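Local coordinates for protein virC2 (Agrobacterium tumefaciens, PDB 2RH3) that enhances T-DNA transfer and virulence through a C-terminal ribbon-helix-helix fold, the part modelled here, and probably binds DNA, at residues Val3-Arg8 with Arg75-Ser80. Sequence-based numbering, arbitrary orientation.
Sequences VFLSAR and RMFPVS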
ATOM      1  N   VAL A   3       9.256   1.165  10.002  1.00 35.08           N
ATOM      2  CA  VAL A   3       8.437   2.184   9.358  1.00 34.42           C
ATOM      3  C   VAL A   3       6.970   1.907   9.665  1.00 34.05           C
ATOM      4  O   VAL A   3       6.485   0.784   9.488  1.00 33.77           O
ATOM      5  CB  VAL A   3       8.689   2.229   7.823  1.00 34.53           C
ATOM      6  CG1 VAL A   3       7.743   3.206   7.123  1.00 34.70           C
ATOM      7  CG2 VAL A   3      10.137   2.602   7.539  1.00 34.83           C
ATOM      8  N   PHE A   4       6.277   2.932  10.146  1.00 33.26           N
ATOM      9  CA  PHE A   4       4.859   2.826  10.428  1.00 32.83           C
ATOM     10  C   PHE A   4       4.068   3.204   9.181  1.00 31.73           C
ATOM     11  O   PHE A   4       4.413   4.164   8.482  1.00 31.74           O
ATOM     12  CB  PHE A   4       4.482   3.642  11.669  1.00 33.55           C
ATOM     13  CG  PHE A   4       5.111   3.116  12.937  1.00 34.57           C
ATOM     14  CD1 PHE A   4       4.471   2.138  13.697  1.00 35.49           C
ATOM     15  CD2 PHE A   4       6.364   3.573  13.349  1.00 35.67           C
ATOM     16  CE1 PHE A   4       5.065   1.631  14.861  1.00 36.07           C
ATOM     17  CE2 PHE A   4       6.964   3.076  14.509  1.00 36.26           C
ATOM     18  CZ  PHE A   4       6.314   2.104  15.267  1.00 35.79           C
ATOM     19  N   LEU A   5       3.041   2.403   8.897  1.00 29.43           N
ATOM     20  CA  LEU A   5       2.316   2.422   7.629  1.00 28.07           C
ATOM     21  C   LEU A   5       0.809   2.463   7.860  1.00 26.74           C
ATOM     22  O   LEU A   5       0.319   2.013   8.891  1.00 26.29           O
ATOM     23  CB  LEU A   5       2.644   1.147   6.846  1.00 28.28           C
ATOM     24  CG  LEU A   5       4.129   0.833   6.655  1.00 28.71           C
ATOM     25  CD1 LEU A   5       4.348  -0.674   6.620  1.00 31.13           C
ATOM     26  CD2 LEU A   5       4.662   1.503   5.394  1.00 28.98           C
ATOM     27  N   SER A   6       0.077   2.988   6.888  1.00 25.81           N
ATOM     28  CA  SER A   6      -1.375   3.041   6.971  1.00 25.19           C
ATOM     29  C   SER A   6      -1.976   3.062   5.581  1.00 24.24           C
ATOM     30  O   SER A   6      -1.377   3.588   4.646  1.00 23.64           O
ATOM     31  CB  SER A   6      -1.847   4.255   7.780  1.00 25.26           C
ATOM     32  OG  SER A   6      -1.449   5.467   7.172  1.00 26.35           O
ATOM     33  N   ALA A   7      -3.155   2.460   5.443  1.00 23.30           N
ATOM     34  CA  ALA A   7      -3.842   2.427   4.158  1.00 22.53           C
ATOM     35  C   ALA A   7      -5.329   2.203   4.339  1.00 22.30           C
ATOM     36  O   ALA A   7      -5.762   1.671   5.357  1.00 22.70           O
ATOM     37  CB  ALA A   7      -3.263   1.332   3.274  1.00 23.21           C
ATOM     38  N   ARG A   8      -6.101   2.613   3.338  1.00 22.82           N
ATOM     39  CA  ARG A   8      -7.551   2.388   3.328  1.00 22.45           C
ATOM     40  C   ARG A   8      -7.889   1.209   2.425  1.00 21.85           C
ATOM     41  O   ARG A   8      -7.299   1.048   1.372  1.00 21.33           O
ATOM     42  CB  ARG A   8      -8.266   3.607   2.760  1.00 23.64           C
ATOM     43  CG  ARG A   8      -8.230   4.848   3.613  1.00 26.05           C
ATOM     44  CD  ARG A   8      -9.086   5.916   2.966  1.00 29.76           C
ATOM     45  NE  ARG A   8      -9.192   7.104   3.808  1.00 33.33           N
ATOM     46  CZ  ARG A   8     -10.090   7.262   4.775  1.00 33.28           C
ATOM     47  NH1 ARG A   8     -10.974   6.308   5.044  1.00 35.26           N
ATOM     48  NH2 ARG A   8     -10.097   8.382   5.481  0.50 34.13           N
ATOM     49  N   ARG A  75       6.529  -2.233   9.747  1.00 39.48           N
ATOM     50  CA  ARG A  75       7.393  -3.207   9.074  1.00 39.66           C
ATOM     51  C   ARG A  75       8.825  -2.683   9.041  1.00 39.56           C
ATOM     52  O   ARG A  75       9.049  -1.473   8.937  1.00 39.34           O
ATOM     53  CB  ARG A  75       6.901  -3.486   7.647  1.00 39.76           C
ATOM     54  CG  ARG A  75       7.490  -4.743   7.003  1.00 40.11           C
ATOM     55  CD  ARG A  75       6.890  -4.985   5.629  1.00 40.53           C
ATOM     56  NE  ARG A  75       7.487  -6.129   4.936  1.00 41.09           N
ATOM     57  CZ  ARG A  75       8.570  -6.060   4.164  1.00 42.01           C
ATOM     58  NH1 ARG A  75       9.032  -7.154   3.574  1.00 42.55           N
ATOM     59  NH2 ARG A  75       9.200  -4.905   3.986  1.00 42.33           N
ATOM     60  N   MET A  76       9.785  -3.601   9.138  1.00 39.56           N
ATOM     61  CA  MET A  76      11.205  -3.263   9.070  1.00 39.62           C
ATOM     62  C   MET A  76      11.660  -3.154   7.625  1.00 39.21           C
ATOM     63  O   MET A  76      11.391  -4.043   6.810  1.00 39.30           O
ATOM     64  CB  MET A  76      12.058  -4.323   9.783  1.00 40.23           C
ATOM     65  CG  MET A  76      11.641  -4.632  11.214  1.00 40.94           C
ATOM     66  SD  MET A  76      11.878  -3.237  12.325  1.00 43.41           S
ATOM     67  CE  MET A  76      11.530  -4.008  13.909  1.00 42.38           C
ATOM     68  N   PHE A  77      12.343  -2.055   7.314  1.00 38.76           N
ATOM     69  CA  PHE A  77      12.945  -1.851   6.000  1.00 38.29           C
ATOM     70  C   PHE A  77      14.425  -1.532   6.168  1.00 37.90           C
ATOM     71  O   PHE A  77      14.802  -0.838   7.116  1.00 37.89           O
ATOM     72  CB  PHE A  77      12.289  -0.679   5.269  1.00 38.16           C
ATOM     73  CG  PHE A  77      10.854  -0.903   4.890  1.00 38.04           C
ATOM     74  CD1 PHE A  77      10.523  -1.472   3.663  1.00 38.28           C
ATOM     75  CD2 PHE A  77       9.828  -0.507   5.742  1.00 37.68           C
ATOM     76  CE1 PHE A  77       9.190  -1.663   3.301  1.00 38.55           C
ATOM     77  CE2 PHE A  77       8.492  -0.696   5.389  1.00 37.71           C
ATOM     78  CZ  PHE A  77       8.176  -1.276   4.169  1.00 38.24           C
ATOM     79  N   PRO A  78      15.273  -2.023   5.246  1.00 37.66           N
ATOM     80  CA  PRO A  78      16.653  -1.521   5.221  1.00 37.34           C
ATOM     81  C   PRO A  78      16.663   0.001   5.033  1.00 36.94           C
ATOM     82  O   PRO A  78      15.857   0.530   4.259  1.00 36.44           O
ATOM     83  CB  PRO A  78      17.267  -2.218   4.001  1.00 37.43           C
ATOM     84  CG  PRO A  78      16.410  -3.426   3.769  1.00 37.55           C
ATOM     85  CD  PRO A  78      15.029  -3.049   4.215  1.00 37.64           C
ATOM     86  N   VAL A  79      17.560   0.682   5.746  1.00 36.51           N
ATOM     87  CA  VAL A  79      17.647   2.152   5.754  1.00 36.18           C
ATOM     88  C   VAL A  79      17.941   2.743   4.371  1.00 35.81           C
ATOM     89  O   VAL A  79      17.458   3.831   4.036  1.00 35.66           O
ATOM     90  CB  VAL A  79      18.703   2.653   6.789  1.00 36.31           C
ATOM     91  CG1 VAL A  79      19.059   4.119   6.567  1.00 36.40           C
ATOM     92  CG2 VAL A  79      18.197   2.446   8.210  1.00 36.54           C
ATOM     93  N   SER A  80      18.736   2.019   3.587  1.00 35.42           N
ATOM     94  CA  SER A  80      19.053   2.388   2.209  1.00 35.10           C
ATOM     95  C   SER A  80      17.794   2.542   1.342  1.00 34.59           C
ATOM     96  O   SER A  80      17.665   3.508   0.583  1.00 34.71           O
ATOM     97  CB  SER A  80      20.006   1.351   1.606  1.00 35.24           C
ATOM     98  OG  SER A  80      19.779   1.176   0.217  1.00 36.07           O
TER
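V3 and R75 form an antiparallel hydrogen-bonded pair where the two strands of the ribbon lie side by side. V3 N donates to R75 O at 2.9 Å, almost straight at the hydrogen (176°), with the donor above the carbonyl plane. R75 N returns a bond to V3 O at 3.0 Å. This second bond is more bent at the hydrogen (148°), but its donor lies in the plane of the V3 carbonyl. The side chains of V3, L5, R75 and F77 gather on one face of the ribbon. V3 has CG1 anti to its backbone N (chi1 175°), which leaves CG2 beside that N and near the F77 ring. L5 and F77 both have CG anti to the carbonyl carbon. V3 and F77 cross at about a right angle, and V3 CG2 and CB each lie 3.6 Å from F77 CD2. L5 CD1 comes to the edge of the same ring, 4.3 Å from F77 CE2. This methyl also packs against R75 CB at 3.9 Å, the two side chains crossing obliquely. R75 has CG anti to its backbone N and runs extended to NE. Its guanidinium therefore ends away from segment 3-8, with F77 CD1 at its edge, and NH1 forms a salt bridge with E43 of helix 27-47. This face is turned to L39 of that helix and L104 of helix 97-118, while strand 71-76 leads through P78, at the N-cap position, into helix 79-89.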